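Local coordinates for putative methylase (Clostridium difficile, PDB 3LDU), which probably methylates guanine bases of ribosomal RNA, and joins a THUMP domain to a Rossmann-like methyltransferase domain that holds GTP in this crystal, at residues M203-G207 with S269-A273; F258-D264 with Y285-G291. All coordinates share one frame; numbering follows the deposited sequence.

Contact 1: M203-G207 with S269-A273; sequences MCGSG and SIDIA. With GTP (guanosine-5'-triphosphate), chain B.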
HETATM    1  N   MSE A 203      -8.962 -10.530 -16.582  1.00 21.73           N
HETATM    2  CA  MSE A 203      -8.423  -9.378 -17.309  1.00 19.56           C
HETATM    3  C   MSE A 203      -7.214  -8.892 -16.509  1.00 21.47           C
HETATM    4  O   MSE A 203      -7.172  -7.759 -16.021  1.00 20.35           O
HETATM    5  CB  MSE A 203      -9.471  -8.277 -17.436  1.00 23.71           C
HETATM    6  CG  MSE A 203     -10.684  -8.697 -18.281  1.00 20.60           C
HETATM    7 SE   MSE A 203     -12.189  -7.465 -18.073  0.70 25.89          SE
HETATM    8  CE  MSE A 203     -12.846  -8.178 -16.382  1.00 24.85           C
ATOM      9  N   CYS A 204      -6.229  -9.776 -16.405  1.00 20.43           N
ATOM     10  CA  CYS A 204      -5.224  -9.675 -15.352  1.00 20.36           C
ATOM     11  C   CYS A 204      -4.112  -8.670 -15.609  1.00 20.02           C
ATOM     12  O   CYS A 204      -3.377  -8.323 -14.681  1.00 19.72           O
ATOM     13  CB  CYS A 204      -4.627 -11.050 -15.080  1.00 20.53           C
ATOM     14  SG  CYS A 204      -3.669 -11.695 -16.458  1.00 21.46           S
ATOM     15  N   GLY A 205      -3.969  -8.220 -16.854  1.00 19.74           N
ATOM     16  CA  GLY A 205      -2.896  -7.309 -17.211  1.00 19.77           C
ATOM     17  C   GLY A 205      -1.543  -7.866 -16.792  1.00 21.64           C
ATOM     18  O   GLY A 205      -1.256  -9.031 -17.035  1.00 21.53           O
ATOM     19  N   SER A 206      -0.723  -7.053 -16.136  1.00 25.01           N
ATOM     20  CA  SER A 206       0.617  -7.506 -15.745  1.00 21.29           C
ATOM     21  C   SER A 206       0.619  -8.309 -14.443  1.00 20.71           C
ATOM     22  O   SER A 206       1.680  -8.593 -13.877  1.00 22.17           O
ATOM     23  CB  SER A 206       1.575  -6.323 -15.653  1.00 27.01           C
ATOM     24  OG  SER A 206       1.005  -5.314 -14.850  1.00 30.28           O
ATOM     25  N   GLY A 207      -0.571  -8.652 -13.961  1.00 18.82           N
ATOM     26  CA  GLY A 207      -0.714  -9.719 -12.987  1.00 19.48           C
ATOM     27  C   GLY A 207      -0.682  -9.330 -11.524  1.00 15.24           C
ATOM     28  O   GLY A 207      -0.599 -10.191 -10.651  1.00 20.63           O
ATOM     29  N   SER A 269       1.068  -8.419 -22.099  1.00 23.19           N
ATOM     30  CA  SER A 269       0.777  -8.327 -20.674  1.00 21.84           C
ATOM     31  C   SER A 269       0.947  -9.669 -19.981  1.00 23.85           C
ATOM     32  O   SER A 269       1.430  -9.734 -18.856  1.00 26.26           O
ATOM     33  CB  SER A 269      -0.624  -7.759 -20.424  1.00 26.30           C
ATOM     34  OG  SER A 269      -0.634  -6.374 -20.718  1.00 31.30           O
ATOM     35  N   ILE A 270       0.539 -10.738 -20.653  1.00 22.06           N
ATOM     36  CA  ILE A 270       0.728 -12.084 -20.118  1.00 25.41           C
ATOM     37  C   ILE A 270       2.221 -12.414 -19.973  1.00 26.32           C
ATOM     38  O   ILE A 270       2.649 -12.985 -18.962  1.00 24.49           O
ATOM     39  CB  ILE A 270       0.026 -13.146 -20.991  1.00 21.96           C
ATOM     40  CG1 ILE A 270      -1.490 -12.923 -20.975  1.00 23.76           C
ATOM     41  CG2 ILE A 270       0.382 -14.559 -20.527  1.00 23.81           C
ATOM     42  CD1 ILE A 270      -2.074 -12.885 -19.586  1.00 20.39           C
ATOM     43  N   ASP A 271       3.016 -12.045 -20.973  1.00 22.01           N
ATOM     44  CA  ASP A 271       4.457 -12.282 -20.900  1.00 23.70           C
ATOM     45  C   ASP A 271       5.041 -11.553 -19.688  1.00 25.58           C
ATOM     46  O   ASP A 271       5.890 -12.092 -18.977  1.00 24.32           O
ATOM     47  CB  ASP A 271       5.155 -11.787 -22.170  1.00 27.36           C
ATOM     48  CG  ASP A 271       4.886 -12.671 -23.376  1.00 37.62           C
ATOM     49  OD1 ASP A 271       4.553 -13.860 -23.192  1.00 33.42           O
ATOM     50  OD2 ASP A 271       5.020 -12.172 -24.511  1.00 35.87           O
ATOM     51  N   ILE A 272       4.586 -10.319 -19.479  1.00 23.00           N
ATOM     52  CA  ILE A 272       5.084  -9.483 -18.396  1.00 27.41           C
ATOM     53  C   ILE A 272       4.639 -10.069 -17.066  1.00 22.55           C
ATOM     54  O   ILE A 272       5.418 -10.122 -16.109  1.00 23.85           O
ATOM     55  CB  ILE A 272       4.584  -8.021 -18.533  1.00 29.33           C
ATOM     56  CG1 ILE A 272       5.265  -7.341 -19.730  1.00 31.72           C
ATOM     57  CG2 ILE A 272       4.837  -7.229 -17.245  1.00 28.40           C
ATOM     58  CD1 ILE A 272       4.716  -5.955 -20.063  1.00 30.21           C
ATOM     59  N   ALA A 273       3.382 -10.496 -17.013  1.00 20.63           N
ATOM     60  CA  ALA A 273       2.822 -11.064 -15.796  1.00 19.91           C
ATOM     61  C   ALA A 273       3.623 -12.291 -15.365  1.00 19.92           C
ATOM     62  O   ALA A 273       3.940 -12.442 -14.183  1.00 19.71           O
ATOM     63  CB  ALA A 273       1.336 -11.436 -16.000  1.00 19.34           C
TER
HETATM   64  PG  GTP B 383      -2.869  -4.890 -13.367  0.70 67.03           P
HETATM   65  O1G GTP B 383      -3.333  -6.269 -12.950  0.70 70.63           O
HETATM   66  O2G GTP B 383      -2.387  -4.160 -12.143  0.70 65.55           O
HETATM   67  O3G GTP B 383      -1.709  -4.972 -14.332  0.70 62.43           O
HETATM   68  O3B GTP B 383      -4.123  -4.117 -14.042  0.70 73.72           O
HETATM   69  PB  GTP B 383      -4.147  -3.855 -15.637  0.70 99.85           P
HETATM   70  O1B GTP B 383      -3.688  -2.437 -15.877  0.70 98.87           O
HETATM   71  O2B GTP B 383      -3.229  -4.803 -16.359  0.70102.45           O
HETATM   72  O3A GTP B 383      -5.657  -4.000 -16.194  0.70 44.75           O
HETATM   73  PA  GTP B 383      -6.146  -2.841 -17.216  0.70 39.98           P
HETATM   74  O1A GTP B 383      -5.051  -2.612 -18.236  0.70 59.58           O
HETATM   75  O2A GTP B 383      -6.434  -1.557 -16.473  0.70 55.74           O
HETATM   76  O5' GTP B 383      -7.436  -3.376 -18.007  0.90 50.49           O
HETATM   77  C5' GTP B 383      -7.783  -4.706 -17.785  0.90 48.50           C
HETATM   78  C4' GTP B 383      -7.058  -5.562 -18.816  0.90 43.60           C
HETATM   79  O4' GTP B 383      -8.065  -6.266 -19.488  0.90 43.80           O
HETATM   80  C3' GTP B 383      -6.263  -4.834 -19.903  0.90 34.80           C
HETATM   81  O3' GTP B 383      -4.928  -5.285 -19.831  0.90 32.86           O
HETATM   82  C2' GTP B 383      -6.870  -5.267 -21.235  0.90 35.36           C
HETATM   83  O2' GTP B 383      -5.904  -5.725 -22.161  0.90 33.59           O
HETATM   84  C1' GTP B 383      -7.690  -6.465 -20.827  0.90 36.80           C
HETATM   85  N9  GTP B 383      -8.931  -6.689 -21.577  0.90 29.38           N
HETATM   86  C8  GTP B 383      -9.762  -5.824 -22.239  0.90 30.85           C
HETATM   87  N7  GTP B 383     -10.790  -6.558 -22.746  0.90 34.27           N
HETATM   88  C5  GTP B 383     -10.606  -7.863 -22.417  0.90 33.33           C
HETATM   89  C6  GTP B 383     -11.335  -9.020 -22.670  0.90 38.65           C
HETATM   90  O6  GTP B 383     -12.387  -8.989 -23.326  0.90 36.72           O
HETATM   91  N1  GTP B 383     -10.856 -10.213 -22.170  0.90 34.03           N
HETATM   92  C2  GTP B 383      -9.685 -10.265 -21.435  0.90 32.61           C
HETATM   93  N2  GTP B 383      -9.279 -11.433 -20.965  0.90 30.66           N
HETATM   94  N3  GTP B 383      -8.943  -9.114 -21.183  0.90 25.23           N
HETATM   95  C4  GTP B 383      -9.430  -7.946 -21.676  0.90 33.81           C
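With chi1 at 67°, Cys204 carries its SG between its own backbone N and carbonyl carbon, where the sulfur meets CD1 of Ile270 at 3.7 Å; Ile270 leaves its helix pointing away and comes back to the loop through this CD1 end. The loop 203-207 is the glycine-rich turn after the first strand of a Rossmann-like methyltransferase fold, the element that in relatives lines the S-adenosylmethionine pocket, and it lies against helix 267-280. A type II' turn from Cys204 to Gly207, closed by Gly207 N to Cys204 O, bares the backbone of Gly205 and Ser206 to the helix. Ala273 packs its CB against the carbonyl group of Ser206, and its CA approaches Ser206 O at 3.3 Å in a CA-H...O contact. That buried oxygen has no hydrogen-bonding partner in the model. Beside it, CB of Ser206 rests on CG2 of Ile272. The other side of the turn faces GTP, where Gly205, at positive phi, brings its CA up to O2B of the beta-phosphate. The same gamma-phosphate oxygen, O3G, is bonded by two groups of Ser206, the backbone N at 2.9 Å and OG at 2.8 Å.

Contact 2: F258-D264 with Y285-G291; sequences FKIYGYD and YIEFNVG. With GTP (guanosine-5'-triphosphate), chain B; FMT (formic acid), chain D.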
ATOM      1  N   PHE A 258      -1.297 -24.599  -4.298  1.00 36.26           N
ATOM      2  CA  PHE A 258      -2.535 -24.134  -4.895  1.00 29.71           C
ATOM      3  C   PHE A 258      -2.199 -23.433  -6.198  1.00 32.15           C
ATOM      4  O   PHE A 258      -1.034 -23.150  -6.477  1.00 28.91           O
ATOM      5  CB  PHE A 258      -3.296 -23.195  -3.950  1.00 30.08           C
ATOM      6  CG  PHE A 258      -2.532 -21.942  -3.575  1.00 27.05           C
ATOM      7  CD1 PHE A 258      -2.704 -20.763  -4.288  1.00 27.21           C
ATOM      8  CD2 PHE A 258      -1.643 -21.945  -2.504  1.00 27.27           C
ATOM      9  CE1 PHE A 258      -2.001 -19.612  -3.943  1.00 25.05           C
ATOM     10  CE2 PHE A 258      -0.944 -20.799  -2.153  1.00 30.63           C
ATOM     11  CZ  PHE A 258      -1.118 -19.631  -2.871  1.00 28.01           C
ATOM     12  N   LYS A 259      -3.226 -23.170  -6.993  1.00 30.40           N
ATOM     13  CA  LYS A 259      -3.058 -22.495  -8.265  1.00 29.42           C
ATOM     14  C   LYS A 259      -4.165 -21.461  -8.407  1.00 29.24           C
ATOM     15  O   LYS A 259      -5.325 -21.739  -8.095  1.00 31.97           O
ATOM     16  CB  LYS A 259      -3.162 -23.497  -9.415  1.00 40.79           C
ATOM     17  CG  LYS A 259      -2.221 -23.241 -10.575  1.00 48.77           C
ATOM     18  CD  LYS A 259      -0.872 -23.905 -10.330  1.00 53.06           C
ATOM     19  CE  LYS A 259      -0.129 -24.164 -11.628  1.00 53.70           C
ATOM     20  NZ  LYS A 259       1.262 -24.624 -11.360  1.00 57.65           N
ATOM     21  N   ILE A 260      -3.805 -20.270  -8.868  1.00 22.99           N
ATOM     22  CA  ILE A 260      -4.796 -19.271  -9.249  1.00 23.44           C
ATOM     23  C   ILE A 260      -4.483 -18.860 -10.689  1.00 24.39           C
ATOM     24  O   ILE A 260      -3.383 -19.147 -11.193  1.00 24.15           O
ATOM     25  CB  ILE A 260      -4.809 -18.075  -8.266  1.00 20.13           C
ATOM     26  CG1 ILE A 260      -3.468 -17.345  -8.293  1.00 16.46           C
ATOM     27  CG2 ILE A 260      -5.097 -18.568  -6.864  1.00 22.44           C
ATOM     28  CD1 ILE A 260      -3.320 -16.264  -7.218  1.00 19.29           C
ATOM     29  N   TYR A 261      -5.448 -18.235 -11.363  1.00 18.08           N
ATOM     30  CA  TYR A 261      -5.367 -18.093 -12.811  1.00 17.52           C
ATOM     31  C   TYR A 261      -5.616 -16.682 -13.300  1.00 20.39           C
ATOM     32  O   TYR A 261      -6.518 -16.012 -12.819  1.00 23.13           O
ATOM     33  CB  TYR A 261      -6.424 -18.999 -13.461  1.00 22.03           C
ATOM     34  CG  TYR A 261      -6.195 -20.452 -13.167  1.00 24.97           C
ATOM     35  CD1 TYR A 261      -5.530 -21.259 -14.078  1.00 25.33           C
ATOM     36  CD2 TYR A 261      -6.626 -21.014 -11.971  1.00 29.49           C
ATOM     37  CE1 TYR A 261      -5.299 -22.604 -13.807  1.00 34.30           C
ATOM     38  CE2 TYR A 261      -6.403 -22.354 -11.694  1.00 35.05           C
ATOM     39  CZ  TYR A 261      -5.738 -23.140 -12.613  1.00 39.37           C
ATOM     40  OH  TYR A 261      -5.513 -24.469 -12.338  1.00 45.47           O
ATOM     41  N   GLY A 262      -4.836 -16.257 -14.291  1.00 20.46           N
ATOM     42  CA  GLY A 262      -5.064 -14.972 -14.927  1.00 19.46           C
ATOM     43  C   GLY A 262      -5.240 -15.149 -16.424  1.00 22.82           C
ATOM     44  O   GLY A 262      -4.589 -16.010 -17.032  1.00 23.65           O
ATOM     45  N   TYR A 263      -6.134 -14.354 -17.010  1.00 20.65           N
ATOM     46  CA  TYR A 263      -6.277 -14.266 -18.464  1.00 19.61           C
ATOM     47  C   TYR A 263      -6.247 -12.812 -18.900  1.00 17.40           C
ATOM     48  O   TYR A 263      -6.681 -11.932 -18.159  1.00 22.06           O
ATOM     49  CB  TYR A 263      -7.598 -14.896 -18.929  1.00 19.76           C
ATOM     50  CG  TYR A 263      -7.724 -16.331 -18.509  1.00 20.82           C
ATOM     51  CD1 TYR A 263      -7.158 -17.342 -19.270  1.00 23.18           C
ATOM     52  CD2 TYR A 263      -8.388 -16.675 -17.339  1.00 24.61           C
ATOM     53  CE1 TYR A 263      -7.242 -18.653 -18.878  1.00 25.44           C
ATOM     54  CE2 TYR A 263      -8.485 -17.991 -16.939  1.00 25.45           C
ATOM     55  CZ  TYR A 263      -7.917 -18.976 -17.720  1.00 27.98           C
ATOM     56  OH  TYR A 263      -7.995 -20.291 -17.337  1.00 30.26           O
ATOM     57  N   ASP A 264      -5.745 -12.561 -20.107  1.00 18.45           N
ATOM     58  CA  ASP A 264      -5.836 -11.230 -20.706  1.00 22.27           C
ATOM     59  C   ASP A 264      -5.758 -11.411 -22.218  1.00 24.60           C
ATOM     60  O   ASP A 264      -5.206 -12.403 -22.686  1.00 24.69           O
ATOM     61  CB  ASP A 264      -4.685 -10.338 -20.200  1.00 19.41           C
ATOM     62  CG  ASP A 264      -4.977  -8.856 -20.372  1.00 27.03           C
ATOM     63  OD1 ASP A 264      -5.183  -8.167 -19.346  1.00 26.39           O
ATOM     64  OD2 ASP A 264      -5.006  -8.377 -21.527  1.00 28.90           O
ATOM     65  N   TYR A 285       2.502 -20.656  -8.289  1.00 25.31           N
ATOM     66  CA  TYR A 285       1.133 -20.610  -7.766  1.00 24.98           C
ATOM     67  C   TYR A 285       0.172 -19.937  -8.721  1.00 27.74           C
ATOM     68  O   TYR A 285      -1.022 -19.896  -8.458  1.00 24.90           O
ATOM     69  CB  TYR A 285       1.090 -19.907  -6.406  1.00 26.29           C
ATOM     70  CG  TYR A 285       2.008 -20.548  -5.395  1.00 29.75           C
ATOM     71  CD1 TYR A 285       1.561 -21.580  -4.583  1.00 31.39           C
ATOM     72  CD2 TYR A 285       3.332 -20.136  -5.266  1.00 29.64           C
ATOM     73  CE1 TYR A 285       2.405 -22.185  -3.670  1.00 34.28           C
ATOM     74  CE2 TYR A 285       4.177 -20.733  -4.355  1.00 38.81           C
ATOM     75  CZ  TYR A 285       3.709 -21.755  -3.561  1.00 38.10           C
ATOM     76  OH  TYR A 285       4.550 -22.342  -2.643  1.00 40.02           O
ATOM     77  N   ILE A 286       0.690 -19.419  -9.832  1.00 21.26           N
ATOM     78  CA  ILE A 286      -0.159 -18.712 -10.783  1.00 22.62           C
ATOM     79  C   ILE A 286       0.048 -19.229 -12.189  1.00 23.48           C
ATOM     80  O   ILE A 286       1.174 -19.478 -12.613  1.00 22.63           O
ATOM     81  CB  ILE A 286       0.134 -17.197 -10.816  1.00 21.82           C
ATOM     82  CG1 ILE A 286       0.244 -16.638  -9.407  1.00 20.46           C
ATOM     83  CG2 ILE A 286      -0.966 -16.475 -11.580  1.00 20.72           C
ATOM     84  CD1 ILE A 286       0.708 -15.180  -9.376  1.00 24.41           C
ATOM     85  N   GLU A 287      -1.047 -19.384 -12.919  1.00 21.67           N
ATOM     86  CA  GLU A 287      -0.951 -19.699 -14.335  1.00 25.32           C
ATOM     87  C   GLU A 287      -1.622 -18.578 -15.131  1.00 23.39           C
ATOM     88  O   GLU A 287      -2.801 -18.288 -14.930  1.00 24.06           O
ATOM     89  CB  GLU A 287      -1.597 -21.053 -14.626  1.00 30.61           C
ATOM     90  CG  GLU A 287      -1.652 -21.394 -16.096  1.00 39.55           C
ATOM     91  CD  GLU A 287      -2.288 -22.750 -16.351  1.00 42.98           C
ATOM     92  OE1 GLU A 287      -1.903 -23.724 -15.667  1.00 45.71           O
ATOM     93  OE2 GLU A 287      -3.164 -22.837 -17.240  1.00 40.41           O
ATOM     94  N   PHE A 288      -0.850 -17.945 -16.009  1.00 23.21           N
ATOM     95  CA  PHE A 288      -1.313 -16.825 -16.821  1.00 24.98           C
ATOM     96  C   PHE A 288      -1.429 -17.311 -18.259  1.00 25.07           C
ATOM     97  O   PHE A 288      -0.550 -18.033 -18.736  1.00 26.05           O
ATOM     98  CB  PHE A 288      -0.283 -15.692 -16.818  1.00 22.69           C
ATOM     99  CG  PHE A 288      -0.117 -14.986 -15.491  1.00 20.11           C
ATOM    100  CD1 PHE A 288      -1.071 -14.077 -15.043  1.00 19.38           C
ATOM    101  CD2 PHE A 288       1.022 -15.176 -14.736  1.00 27.30           C
ATOM    102  CE1 PHE A 288      -0.899 -13.391 -13.828  1.00 22.79           C
ATOM    103  CE2 PHE A 288       1.201 -14.499 -13.536  1.00 26.06           C
ATOM    104  CZ  PHE A 288       0.234 -13.611 -13.084  1.00 25.11           C
ATOM    105  N   ASN A 289      -2.502 -16.915 -18.938  1.00 23.06           N
ATOM    106  CA  ASN A 289      -2.747 -17.301 -20.332  1.00 27.30           C
ATOM    107  C   ASN A 289      -3.453 -16.187 -21.094  1.00 27.62           C
ATOM    108  O   ASN A 289      -4.202 -15.403 -20.513  1.00 22.55           O
ATOM    109  CB  ASN A 289      -3.636 -18.549 -20.406  1.00 32.48           C
ATOM    110  CG  ASN A 289      -2.907 -19.817 -20.013  1.00 34.28           C
ATOM    111  OD1 ASN A 289      -1.938 -20.219 -20.661  1.00 34.27           O
ATOM    112  ND2 ASN A 289      -3.379 -20.460 -18.948  1.00 38.13           N
ATOM    113  N   VAL A 290      -3.228 -16.125 -22.400  1.00 25.94           N
ATOM    114  CA  VAL A 290      -4.086 -15.297 -23.240  1.00 25.15           C
ATOM    115  C   VAL A 290      -5.486 -15.900 -23.211  1.00 28.43           C
ATOM    116  O   VAL A 290      -5.656 -17.106 -23.352  1.00 27.47           O
ATOM    117  CB  VAL A 290      -3.554 -15.218 -24.686  1.00 27.14           C
ATOM    118  CG1 VAL A 290      -4.541 -14.488 -25.588  1.00 23.36           C
ATOM    119  CG2 VAL A 290      -2.205 -14.517 -24.697  1.00 31.33           C
ATOM    120  N   GLY A 291      -6.486 -15.055 -22.975  1.00 23.74           N
ATOM    121  CA  GLY A 291      -7.869 -15.490 -22.937  1.00 27.38           C
ATOM    122  C   GLY A 291      -8.801 -14.292 -22.918  1.00 28.80           C
ATOM    123  O   GLY A 291      -8.390 -13.179 -22.587  1.00 25.96           O
TER
HETATM  124  PG  GTP B 383      -2.869  -4.890 -13.367  0.70 67.03           P
HETATM  125  O1G GTP B 383      -3.333  -6.269 -12.950  0.70 70.63           O
HETATM  126  O2G GTP B 383      -2.387  -4.160 -12.143  0.70 65.55           O
HETATM  127  O3G GTP B 383      -1.709  -4.972 -14.332  0.70 62.43           O
HETATM  128  O3B GTP B 383      -4.123  -4.117 -14.042  0.70 73.72           O
HETATM  129  PB  GTP B 383      -4.147  -3.855 -15.637  0.70 99.85           P
HETATM  130  O1B GTP B 383      -3.688  -2.437 -15.877  0.70 98.87           O
HETATM  131  O2B GTP B 383      -3.229  -4.803 -16.359  0.70102.45           O
HETATM  132  O3A GTP B 383      -5.657  -4.000 -16.194  0.70 44.75           O
HETATM  133  PA  GTP B 383      -6.146  -2.841 -17.216  0.70 39.98           P
HETATM  134  O1A GTP B 383      -5.051  -2.612 -18.236  0.70 59.58           O
HETATM  135  O2A GTP B 383      -6.434  -1.557 -16.473  0.70 55.74           O
HETATM  136  O5' GTP B 383      -7.436  -3.376 -18.007  0.90 50.49           O
HETATM  137  C5' GTP B 383      -7.783  -4.706 -17.785  0.90 48.50           C
HETATM  138  C4' GTP B 383      -7.058  -5.562 -18.816  0.90 43.60           C
HETATM  139  O4' GTP B 383      -8.065  -6.266 -19.488  0.90 43.80           O
HETATM  140  C3' GTP B 383      -6.263  -4.834 -19.903  0.90 34.80           C
HETATM  141  O3' GTP B 383      -4.928  -5.285 -19.831  0.90 32.86           O
HETATM  142  C2' GTP B 383      -6.870  -5.267 -21.235  0.90 35.36           C
HETATM  143  O2' GTP B 383      -5.904  -5.725 -22.161  0.90 33.59           O
HETATM  144  C1' GTP B 383      -7.690  -6.465 -20.827  0.90 36.80           C
HETATM  145  N9  GTP B 383      -8.931  -6.689 -21.577  0.90 29.38           N
HETATM  146  C8  GTP B 383      -9.762  -5.824 -22.239  0.90 30.85           C
HETATM  147  N7  GTP B 383     -10.790  -6.558 -22.746  0.90 34.27           N
HETATM  148  C5  GTP B 383     -10.606  -7.863 -22.417  0.90 33.33           C
HETATM  149  C6  GTP B 383     -11.335  -9.020 -22.670  0.90 38.65           C
HETATM  150  O6  GTP B 383     -12.387  -8.989 -23.326  0.90 36.72           O
HETATM  151  N1  GTP B 383     -10.856 -10.213 -22.170  0.90 34.03           N
HETATM  152  C2  GTP B 383      -9.685 -10.265 -21.435  0.90 32.61           C
HETATM  153  N2  GTP B 383      -9.279 -11.433 -20.965  0.90 30.66           N
HETATM  154  N3  GTP B 383      -8.943  -9.114 -21.183  0.90 25.23           N
HETATM  155  C4  GTP B 383      -9.430  -7.946 -21.676  0.90 33.81           C
HETATM  156  C   FMT D 385      -6.423 -24.856  -6.784  1.00 63.68           C
HETATM  157  O1  FMT D 385      -7.626 -24.634  -6.913  1.00 64.37           O
HETATM  158  O2  FMT D 385      -5.687 -24.224  -6.027  1.00 62.05           O
HETATM  159  O   HOH W   1      -4.869 -18.905 -16.841  1.00 28.65           O
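Strands 260-264 and 286-290 are the two strands of a beta-alpha-beta unit in the Rossmann-like methyltransferase domain, parallel neighbours joined through helix 267-280, with 286-290 at the sheet margin. Every second residue of 260-264 gives its N-H and takes another on its O, as in a parallel pair: Gly262 donates to Glu287 O at 2.9 Å and accepts from Asn289 N. On the sheet face of Tyr261 and Tyr263, the Tyr261 ring crosses the Glu287 side chain with ring and carboxylate planes 74° apart, CE1 lying 3.9 Å from CD. The Tyr263 ring runs alongside Asn289 instead, meeting its CB. Asn289 ND2 is bonded in its amide plane to the anti lone pair of Glu287 OE2. It also donates to a water that in turn donates to Gly262 O and Glu287 O, so two bonds hold ND2. On the reverse face, CG1 of Ile260 touches CG1 of Ile286 at 3.9 Å, both side chains packing against helix 208-217, on Leu210 and Ile211 respectively. At the strand starts, Tyr285 CD1 sits over one face of Phe258, 3.6 Å from CE2, the ring planes inclined at 36°. At the far end Asp264, whose OD2 also accepts from Asp266 N, receives both ribose hydroxyls of GTP: O3' on OD1 and O2' on OD2, each at 2.9 Å.

Contacts 1 and 2 lie about 9 Å apart, centre to centre, within the methyltransferase domain, and their segments alternate along the chain: 203-207, 258-264, 269-273, then 285-291. Helix 267-280, which supplies one half of contact 1, is the crossover between the two strands of contact 2. The loop is tied directly to the strand, with Gly205 N bonded to Asp264 OD1 and Cys204 N to Tyr263 O, while Ile270 CD1 packs on Asn289 O. Both contacts touch GTP: the loop lies along the phosphates, with Met203 reaching sugar and base, and Gly291 sits beside the base. An acidic residue ending the second strand and holding the ribose hydroxyls is familiar in Rossmann-like methyltransferases; here Asp264 holds those of GTP.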